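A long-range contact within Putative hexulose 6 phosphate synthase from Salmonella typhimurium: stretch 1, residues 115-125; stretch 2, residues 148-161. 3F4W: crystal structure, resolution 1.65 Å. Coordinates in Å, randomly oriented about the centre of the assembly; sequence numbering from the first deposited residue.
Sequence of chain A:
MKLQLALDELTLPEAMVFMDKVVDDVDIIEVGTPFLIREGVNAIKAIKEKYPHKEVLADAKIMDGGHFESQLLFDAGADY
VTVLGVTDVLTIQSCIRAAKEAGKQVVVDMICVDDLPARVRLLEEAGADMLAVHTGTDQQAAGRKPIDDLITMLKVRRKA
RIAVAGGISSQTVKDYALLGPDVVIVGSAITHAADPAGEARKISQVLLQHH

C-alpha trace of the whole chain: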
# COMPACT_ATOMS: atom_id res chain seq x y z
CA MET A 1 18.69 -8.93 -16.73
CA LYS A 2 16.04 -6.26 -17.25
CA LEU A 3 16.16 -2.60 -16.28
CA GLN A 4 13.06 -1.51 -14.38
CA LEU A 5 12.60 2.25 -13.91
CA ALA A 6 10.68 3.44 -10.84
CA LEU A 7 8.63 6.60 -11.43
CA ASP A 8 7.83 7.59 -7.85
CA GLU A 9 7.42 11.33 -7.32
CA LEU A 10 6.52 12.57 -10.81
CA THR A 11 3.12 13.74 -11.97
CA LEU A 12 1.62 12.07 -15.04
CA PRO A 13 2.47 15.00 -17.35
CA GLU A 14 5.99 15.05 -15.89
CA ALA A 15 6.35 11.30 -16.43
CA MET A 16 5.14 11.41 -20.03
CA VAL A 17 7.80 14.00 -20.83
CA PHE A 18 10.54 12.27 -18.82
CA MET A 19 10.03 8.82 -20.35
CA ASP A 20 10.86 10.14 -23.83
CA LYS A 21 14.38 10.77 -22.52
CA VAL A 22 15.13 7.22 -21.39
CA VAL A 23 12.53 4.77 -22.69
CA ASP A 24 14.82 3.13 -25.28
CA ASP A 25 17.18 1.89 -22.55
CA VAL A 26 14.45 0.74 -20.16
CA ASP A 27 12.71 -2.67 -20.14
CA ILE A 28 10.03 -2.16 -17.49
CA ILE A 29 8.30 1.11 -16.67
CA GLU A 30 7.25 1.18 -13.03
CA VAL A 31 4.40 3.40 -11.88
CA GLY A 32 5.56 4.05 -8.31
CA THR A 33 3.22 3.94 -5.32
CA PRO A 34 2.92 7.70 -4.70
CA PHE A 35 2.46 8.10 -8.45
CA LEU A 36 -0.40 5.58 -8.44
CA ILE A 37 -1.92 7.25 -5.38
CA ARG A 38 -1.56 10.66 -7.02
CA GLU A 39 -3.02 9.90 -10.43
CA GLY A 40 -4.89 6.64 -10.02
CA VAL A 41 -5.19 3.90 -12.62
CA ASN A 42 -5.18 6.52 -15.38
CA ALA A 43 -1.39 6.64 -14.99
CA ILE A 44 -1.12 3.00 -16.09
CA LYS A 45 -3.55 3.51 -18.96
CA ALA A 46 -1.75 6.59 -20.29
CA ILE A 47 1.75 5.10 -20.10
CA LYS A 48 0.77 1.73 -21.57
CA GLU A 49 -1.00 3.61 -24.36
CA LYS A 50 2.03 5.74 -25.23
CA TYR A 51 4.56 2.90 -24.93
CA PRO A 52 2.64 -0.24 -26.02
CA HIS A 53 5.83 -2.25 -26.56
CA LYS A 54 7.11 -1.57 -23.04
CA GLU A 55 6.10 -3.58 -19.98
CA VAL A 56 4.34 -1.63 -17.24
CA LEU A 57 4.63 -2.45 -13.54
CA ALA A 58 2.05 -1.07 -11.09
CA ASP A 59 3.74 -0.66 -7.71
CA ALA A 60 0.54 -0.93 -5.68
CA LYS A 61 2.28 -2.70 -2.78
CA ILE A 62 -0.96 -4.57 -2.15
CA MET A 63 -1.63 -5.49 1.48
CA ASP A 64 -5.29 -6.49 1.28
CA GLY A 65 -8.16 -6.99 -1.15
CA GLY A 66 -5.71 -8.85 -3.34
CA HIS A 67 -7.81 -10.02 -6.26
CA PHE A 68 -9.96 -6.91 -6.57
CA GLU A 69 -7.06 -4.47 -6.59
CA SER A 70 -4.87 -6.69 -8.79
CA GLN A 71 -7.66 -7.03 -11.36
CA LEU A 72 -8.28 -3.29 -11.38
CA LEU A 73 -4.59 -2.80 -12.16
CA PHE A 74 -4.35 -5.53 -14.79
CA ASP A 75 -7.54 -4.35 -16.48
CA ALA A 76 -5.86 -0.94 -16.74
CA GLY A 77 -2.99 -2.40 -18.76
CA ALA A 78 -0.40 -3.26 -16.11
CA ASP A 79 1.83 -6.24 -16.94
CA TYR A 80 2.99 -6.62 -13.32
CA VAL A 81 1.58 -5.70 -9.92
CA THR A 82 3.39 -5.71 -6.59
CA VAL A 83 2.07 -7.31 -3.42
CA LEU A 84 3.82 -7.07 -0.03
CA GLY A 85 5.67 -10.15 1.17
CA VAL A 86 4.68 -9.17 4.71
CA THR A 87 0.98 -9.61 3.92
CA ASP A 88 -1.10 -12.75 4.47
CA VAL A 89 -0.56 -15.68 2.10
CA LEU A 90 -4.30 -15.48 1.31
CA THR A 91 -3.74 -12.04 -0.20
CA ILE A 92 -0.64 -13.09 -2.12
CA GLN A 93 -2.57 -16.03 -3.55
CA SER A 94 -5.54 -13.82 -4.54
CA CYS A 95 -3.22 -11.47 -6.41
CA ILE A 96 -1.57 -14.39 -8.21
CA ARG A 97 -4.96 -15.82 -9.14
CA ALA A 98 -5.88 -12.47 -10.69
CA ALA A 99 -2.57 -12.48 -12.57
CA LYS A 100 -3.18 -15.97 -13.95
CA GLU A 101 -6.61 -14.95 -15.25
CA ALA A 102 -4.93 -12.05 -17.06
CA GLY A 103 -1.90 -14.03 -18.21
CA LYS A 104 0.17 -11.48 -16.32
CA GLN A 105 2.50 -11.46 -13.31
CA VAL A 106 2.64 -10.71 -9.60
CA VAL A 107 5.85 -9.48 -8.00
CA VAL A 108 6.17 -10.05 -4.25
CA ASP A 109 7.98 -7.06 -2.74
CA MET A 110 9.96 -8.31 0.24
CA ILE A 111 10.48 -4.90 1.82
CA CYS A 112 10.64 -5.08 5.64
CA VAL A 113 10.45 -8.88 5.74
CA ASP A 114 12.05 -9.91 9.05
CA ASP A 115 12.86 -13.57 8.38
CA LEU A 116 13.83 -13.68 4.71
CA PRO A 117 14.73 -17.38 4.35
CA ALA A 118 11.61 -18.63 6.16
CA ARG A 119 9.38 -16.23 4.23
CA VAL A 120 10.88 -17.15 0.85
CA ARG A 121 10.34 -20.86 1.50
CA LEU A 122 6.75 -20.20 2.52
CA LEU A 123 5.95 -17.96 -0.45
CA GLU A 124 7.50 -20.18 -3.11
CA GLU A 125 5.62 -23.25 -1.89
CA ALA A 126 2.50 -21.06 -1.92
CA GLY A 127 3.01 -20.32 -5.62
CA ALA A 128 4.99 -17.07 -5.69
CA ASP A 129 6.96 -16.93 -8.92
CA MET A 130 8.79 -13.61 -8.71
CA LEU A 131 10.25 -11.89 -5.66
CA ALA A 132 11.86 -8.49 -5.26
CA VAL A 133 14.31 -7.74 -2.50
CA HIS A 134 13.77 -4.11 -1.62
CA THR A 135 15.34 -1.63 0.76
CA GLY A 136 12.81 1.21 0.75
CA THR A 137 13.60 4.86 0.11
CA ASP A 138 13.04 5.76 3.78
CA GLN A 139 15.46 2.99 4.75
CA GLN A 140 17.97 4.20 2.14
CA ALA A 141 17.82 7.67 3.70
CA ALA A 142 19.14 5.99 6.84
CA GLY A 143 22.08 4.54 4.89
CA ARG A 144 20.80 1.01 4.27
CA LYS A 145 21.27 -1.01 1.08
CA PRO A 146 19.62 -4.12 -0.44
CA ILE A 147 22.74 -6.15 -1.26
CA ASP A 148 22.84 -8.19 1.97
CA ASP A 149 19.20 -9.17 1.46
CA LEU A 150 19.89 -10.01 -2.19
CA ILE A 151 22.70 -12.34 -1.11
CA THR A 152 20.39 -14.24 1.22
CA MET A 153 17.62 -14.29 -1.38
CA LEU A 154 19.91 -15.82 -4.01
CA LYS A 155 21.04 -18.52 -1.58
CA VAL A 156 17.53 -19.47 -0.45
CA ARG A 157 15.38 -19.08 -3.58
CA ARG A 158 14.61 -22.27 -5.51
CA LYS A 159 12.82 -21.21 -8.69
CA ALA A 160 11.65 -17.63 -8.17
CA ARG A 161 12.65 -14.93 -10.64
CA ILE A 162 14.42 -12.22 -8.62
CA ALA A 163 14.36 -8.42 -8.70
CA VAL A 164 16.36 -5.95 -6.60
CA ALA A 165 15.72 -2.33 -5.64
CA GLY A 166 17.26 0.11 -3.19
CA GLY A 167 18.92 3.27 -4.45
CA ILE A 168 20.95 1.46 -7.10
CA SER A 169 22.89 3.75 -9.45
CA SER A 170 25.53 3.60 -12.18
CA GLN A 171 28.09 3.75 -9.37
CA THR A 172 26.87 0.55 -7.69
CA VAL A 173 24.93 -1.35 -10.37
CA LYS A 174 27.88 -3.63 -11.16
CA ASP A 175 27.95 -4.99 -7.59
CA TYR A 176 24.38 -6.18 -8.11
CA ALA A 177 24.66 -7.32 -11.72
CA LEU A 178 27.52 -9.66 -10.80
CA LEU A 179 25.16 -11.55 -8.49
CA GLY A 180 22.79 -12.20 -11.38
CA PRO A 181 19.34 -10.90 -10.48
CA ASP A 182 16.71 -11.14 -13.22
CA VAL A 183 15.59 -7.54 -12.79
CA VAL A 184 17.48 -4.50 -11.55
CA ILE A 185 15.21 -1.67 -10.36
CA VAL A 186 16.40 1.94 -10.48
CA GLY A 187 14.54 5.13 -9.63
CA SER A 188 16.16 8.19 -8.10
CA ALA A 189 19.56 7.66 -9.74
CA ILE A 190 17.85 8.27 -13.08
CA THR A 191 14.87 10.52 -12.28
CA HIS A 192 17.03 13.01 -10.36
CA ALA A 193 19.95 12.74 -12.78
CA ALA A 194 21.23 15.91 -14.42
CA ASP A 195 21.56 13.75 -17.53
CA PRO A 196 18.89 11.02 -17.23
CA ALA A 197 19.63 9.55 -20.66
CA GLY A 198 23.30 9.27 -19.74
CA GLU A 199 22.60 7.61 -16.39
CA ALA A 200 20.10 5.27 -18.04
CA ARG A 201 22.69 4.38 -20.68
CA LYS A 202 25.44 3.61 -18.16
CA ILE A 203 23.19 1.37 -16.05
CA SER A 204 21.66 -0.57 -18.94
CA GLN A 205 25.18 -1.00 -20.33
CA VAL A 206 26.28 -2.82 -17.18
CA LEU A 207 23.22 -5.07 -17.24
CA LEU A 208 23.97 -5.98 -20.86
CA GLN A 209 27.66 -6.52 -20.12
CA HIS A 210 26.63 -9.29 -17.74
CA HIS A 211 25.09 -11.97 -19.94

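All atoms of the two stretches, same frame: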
# COMPACT_ATOMS: atom_id res chain seq x y z
N ASP A 115 12.19 -12.29 8.55
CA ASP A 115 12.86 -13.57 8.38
C ASP A 115 12.83 -13.99 6.92
O ASP A 115 11.96 -14.74 6.49
CB ASP A 115 12.20 -14.65 9.26
CG ASP A 115 13.03 -15.92 9.34
OD1 ASP A 115 14.00 -16.07 8.57
OD2 ASP A 115 12.70 -16.78 10.19
N LEU A 116 13.80 -13.49 6.16
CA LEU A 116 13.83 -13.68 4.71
C LEU A 116 13.80 -15.15 4.28
O LEU A 116 12.95 -15.54 3.48
CB LEU A 116 15.03 -12.94 4.12
CG LEU A 116 15.01 -12.59 2.63
CD1 LEU A 116 13.65 -12.05 2.20
CD2 LEU A 116 16.10 -11.58 2.32
N PRO A 117 14.73 -15.98 4.79
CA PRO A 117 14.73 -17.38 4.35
C PRO A 117 13.41 -18.11 4.62
O PRO A 117 12.90 -18.78 3.73
CB PRO A 117 15.87 -18.00 5.17
CG PRO A 117 16.77 -16.85 5.49
CD PRO A 117 15.85 -15.68 5.70
N ALA A 118 12.87 -17.98 5.83
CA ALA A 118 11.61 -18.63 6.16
C ALA A 118 10.48 -18.14 5.26
O ALA A 118 9.65 -18.92 4.80
CB ALA A 118 11.27 -18.41 7.63
N ARG A 119 10.45 -16.83 5.00
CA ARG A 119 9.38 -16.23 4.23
C ARG A 119 9.46 -16.66 2.76
O ARG A 119 8.44 -16.95 2.13
CB ARG A 119 9.43 -14.70 4.35
CG ARG A 119 8.14 -14.00 3.95
CD ARG A 119 6.98 -14.47 4.81
NE ARG A 119 5.73 -13.84 4.41
CZ ARG A 119 4.53 -14.23 4.83
NH1 ARG A 119 4.41 -15.25 5.67
NH2 ARG A 119 3.44 -13.60 4.40
N VAL A 120 10.67 -16.70 2.23
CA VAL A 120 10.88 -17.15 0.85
C VAL A 120 10.41 -18.59 0.66
O VAL A 120 9.74 -18.90 -0.32
CB VAL A 120 12.35 -17.01 0.43
CG1 VAL A 120 12.57 -17.65 -0.93
CG2 VAL A 120 12.76 -15.55 0.40
N ARG A 121 10.75 -19.46 1.60
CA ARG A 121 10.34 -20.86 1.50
C ARG A 121 8.83 -20.94 1.48
O ARG A 121 8.24 -21.66 0.67
CB ARG A 121 10.87 -21.68 2.69
CG ARG A 121 12.37 -21.68 2.87
CD ARG A 121 12.76 -22.56 4.06
NE ARG A 121 14.10 -22.24 4.56
CZ ARG A 121 14.34 -21.66 5.73
NH1 ARG A 121 13.34 -21.35 6.55
NH2 ARG A 121 15.59 -21.41 6.10
N LEU A 122 8.20 -20.19 2.38
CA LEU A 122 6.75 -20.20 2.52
C LEU A 122 6.07 -19.70 1.24
O LEU A 122 5.11 -20.30 0.77
CB LEU A 122 6.35 -19.34 3.71
CG LEU A 122 4.93 -19.46 4.24
CD1 LEU A 122 4.83 -18.88 5.65
CD2 LEU A 122 3.98 -18.76 3.32
N LEU A 123 6.58 -18.61 0.69
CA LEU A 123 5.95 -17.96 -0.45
C LEU A 123 6.09 -18.78 -1.73
O LEU A 123 5.15 -18.88 -2.52
CB LEU A 123 6.50 -16.55 -0.66
CG LEU A 123 6.24 -15.61 0.52
CD1 LEU A 123 6.85 -14.24 0.25
CD2 LEU A 123 4.75 -15.51 0.81
N GLU A 124 7.26 -19.36 -1.92
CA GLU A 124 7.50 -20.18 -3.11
C GLU A 124 6.60 -21.41 -3.11
O GLU A 124 6.04 -21.77 -4.14
CB GLU A 124 8.97 -20.59 -3.21
CG GLU A 124 9.87 -19.47 -3.68
CD GLU A 124 11.17 -19.98 -4.27
OE1 GLU A 124 11.25 -20.10 -5.51
OE2 GLU A 124 12.09 -20.29 -3.49
N GLU A 125 6.47 -22.06 -1.96
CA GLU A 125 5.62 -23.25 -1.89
C GLU A 125 4.15 -22.86 -1.98
O GLU A 125 3.29 -23.70 -2.23
CB GLU A 125 5.92 -24.06 -0.62
CG GLU A 125 5.54 -23.36 0.67
CD GLU A 125 5.99 -24.14 1.90
OE1 GLU A 125 7.12 -24.67 1.89
OE2 GLU A 125 5.21 -24.23 2.87
N ASP A 148 22.80 -7.09 1.01
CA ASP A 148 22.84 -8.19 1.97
C ASP A 148 21.60 -9.06 1.82
O ASP A 148 21.69 -10.29 1.83
CB ASP A 148 22.99 -7.70 3.41
CG ASP A 148 23.54 -8.76 4.35
OD1 ASP A 148 23.73 -9.92 3.91
OD2 ASP A 148 23.81 -8.45 5.53
N ASP A 149 20.44 -8.43 1.67
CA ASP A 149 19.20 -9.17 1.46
C ASP A 149 19.20 -9.92 0.13
O ASP A 149 18.66 -11.02 0.04
CB ASP A 149 17.98 -8.24 1.57
CG ASP A 149 17.62 -7.90 3.01
OD1 ASP A 149 18.20 -8.53 3.94
OD2 ASP A 149 16.77 -7.02 3.23
N LEU A 150 19.81 -9.34 -0.90
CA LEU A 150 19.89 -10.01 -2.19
C LEU A 150 20.74 -11.27 -2.09
O LEU A 150 20.42 -12.30 -2.70
CB LEU A 150 20.45 -9.08 -3.27
CG LEU A 150 20.56 -9.69 -4.67
CD1 LEU A 150 19.20 -10.19 -5.15
CD2 LEU A 150 21.13 -8.68 -5.66
N ILE A 151 21.83 -11.19 -1.33
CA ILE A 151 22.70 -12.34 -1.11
C ILE A 151 21.95 -13.50 -0.47
O ILE A 151 22.03 -14.64 -0.93
CB ILE A 151 23.91 -11.96 -0.23
CG1 ILE A 151 24.80 -10.96 -0.96
CG2 ILE A 151 24.69 -13.21 0.17
CD1 ILE A 151 25.91 -10.39 -0.10
N THR A 152 21.20 -13.21 0.58
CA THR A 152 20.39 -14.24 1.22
C THR A 152 19.33 -14.78 0.27
O THR A 152 19.15 -15.99 0.15
CB THR A 152 19.70 -13.72 2.49
OG1 THR A 152 20.71 -13.36 3.45
CG2 THR A 152 18.80 -14.78 3.08
N MET A 153 18.64 -13.88 -0.42
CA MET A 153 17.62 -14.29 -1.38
C MET A 153 18.17 -15.29 -2.39
O MET A 153 17.56 -16.33 -2.65
CB MET A 153 17.03 -13.07 -2.10
CG MET A 153 16.08 -13.44 -3.22
SD MET A 153 14.58 -14.23 -2.60
CE MET A 153 13.64 -12.79 -2.08
N LEU A 154 19.32 -14.97 -2.98
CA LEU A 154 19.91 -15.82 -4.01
C LEU A 154 20.34 -17.19 -3.48
O LEU A 154 20.37 -18.17 -4.23
CB LEU A 154 21.09 -15.11 -4.67
CG LEU A 154 20.70 -13.89 -5.51
CD1 LEU A 154 21.93 -13.17 -6.05
CD2 LEU A 154 19.78 -14.32 -6.64
N LYS A 155 20.65 -17.26 -2.19
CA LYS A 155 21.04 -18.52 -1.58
C LYS A 155 19.82 -19.39 -1.25
O LYS A 155 19.89 -20.62 -1.31
CB LYS A 155 21.86 -18.28 -0.31
CG LYS A 155 23.12 -17.46 -0.54
CD LYS A 155 23.80 -17.14 0.78
CE LYS A 155 24.57 -18.33 1.32
NZ LYS A 155 25.81 -18.57 0.53
N VAL A 156 18.71 -18.75 -0.91
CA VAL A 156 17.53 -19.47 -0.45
C VAL A 156 16.53 -19.79 -1.56
O VAL A 156 15.90 -20.85 -1.54
CB VAL A 156 16.79 -18.71 0.67
CG1 VAL A 156 15.57 -19.49 1.13
CG2 VAL A 156 17.73 -18.45 1.84
N ARG A 157 16.38 -18.89 -2.53
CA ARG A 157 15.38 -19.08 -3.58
C ARG A 157 15.62 -20.37 -4.37
O ARG A 157 16.76 -20.74 -4.65
CB ARG A 157 15.31 -17.86 -4.50
CG ARG A 157 16.49 -17.69 -5.44
CD ARG A 157 16.28 -18.41 -6.77
NE ARG A 157 17.49 -18.35 -7.59
CZ ARG A 157 17.70 -17.47 -8.56
NH1 ARG A 157 16.76 -16.58 -8.86
NH2 ARG A 157 18.83 -17.49 -9.25
N ARG A 158 14.53 -21.04 -4.74
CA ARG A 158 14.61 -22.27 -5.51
C ARG A 158 14.35 -22.05 -6.99
O ARG A 158 15.15 -22.44 -7.84
CB ARG A 158 13.62 -23.31 -4.97
CG ARG A 158 13.97 -23.85 -3.60
CD ARG A 158 12.97 -24.91 -3.16
NE ARG A 158 13.15 -25.30 -1.77
CZ ARG A 158 12.38 -26.17 -1.14
NH1 ARG A 158 11.36 -26.74 -1.77
NH2 ARG A 158 12.61 -26.47 0.14
N LYS A 159 13.23 -21.40 -7.30
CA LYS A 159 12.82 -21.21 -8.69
C LYS A 159 12.50 -19.76 -9.01
O LYS A 159 12.59 -19.33 -10.16
CB LYS A 159 11.60 -22.08 -9.01
CG LYS A 159 11.89 -23.56 -9.11
CD LYS A 159 10.65 -24.33 -9.56
CE LYS A 159 10.96 -25.80 -9.79
NZ LYS A 159 9.75 -26.55 -10.24
N ALA A 160 12.12 -19.00 -7.98
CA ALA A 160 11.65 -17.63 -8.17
C ALA A 160 12.58 -16.77 -9.03
O ALA A 160 13.80 -16.81 -8.88
CB ALA A 160 11.40 -16.96 -6.82
N ARG A 161 11.97 -16.01 -9.94
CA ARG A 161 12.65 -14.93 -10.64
C ARG A 161 12.92 -13.87 -9.57
O ARG A 161 12.12 -13.72 -8.65
CB ARG A 161 11.73 -14.38 -11.72
CG ARG A 161 12.38 -13.47 -12.74
CD ARG A 161 11.34 -12.98 -13.76
NE ARG A 161 11.93 -12.06 -14.73
CZ ARG A 161 11.23 -11.26 -15.53
NH1 ARG A 161 9.90 -11.26 -15.49
NH2 ARG A 161 11.86 -10.47 -16.38

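Two helices pack through a small apolar seam, and at its far end a single glutamate, E124, binds the backbone of the loop that follows the second helix. Helix 116-125 and helix 148-156 run in broadly the same direction, with 44° between their N-to-C directions and a closest axial approach of 9.6 Å; together the stretches bury 516 Å². The backbones come near at P117 and V156, whose CA atoms lie 5.9 Å apart, and the register continues past the helix end, pairing V120 with R157 and E124 with A160.

L116, V120 and E124 recur at four-residue intervals, about one helical turn each, so all three direct CA-to-CB toward the second stretch. L116 CD2 rests 3.5 Å from D149 O, a van der Waals contact against the backbone, while L116 CD1 lies 4.3 Å from M153 CE. M153 starts sideways, but its end comes nearer, placing SD 3.7 Å from V120 CG2. P117 CG meets T152 CG2 at 3.8 Å, and P117 CB meets V156 CG2 at the same distance. V156 also reaches V120, CG1 to CG1 at 4.1 Å. Apart from the approach of L116 to the D149 carbonyl, these are contacts between carbon or sulfur atoms, with no hydrogen bond among them.

R157 is the first residue to leave helical phi/psi, and the chain beyond it offers successive amides to the carboxylate of E124. R158 N donates to E124 OE2 at 2.8 Å, and makes a weak bond to E124 OE1 at 3.5 Å. K159 N and A160 N both donate to E124 OE1, at 3.0 and 2.8 Å. One acidic side chain thus serves three consecutive NH groups. Within the loop, R157 NH1 donates to A160 O at 3.0 Å, a further link across the same turn.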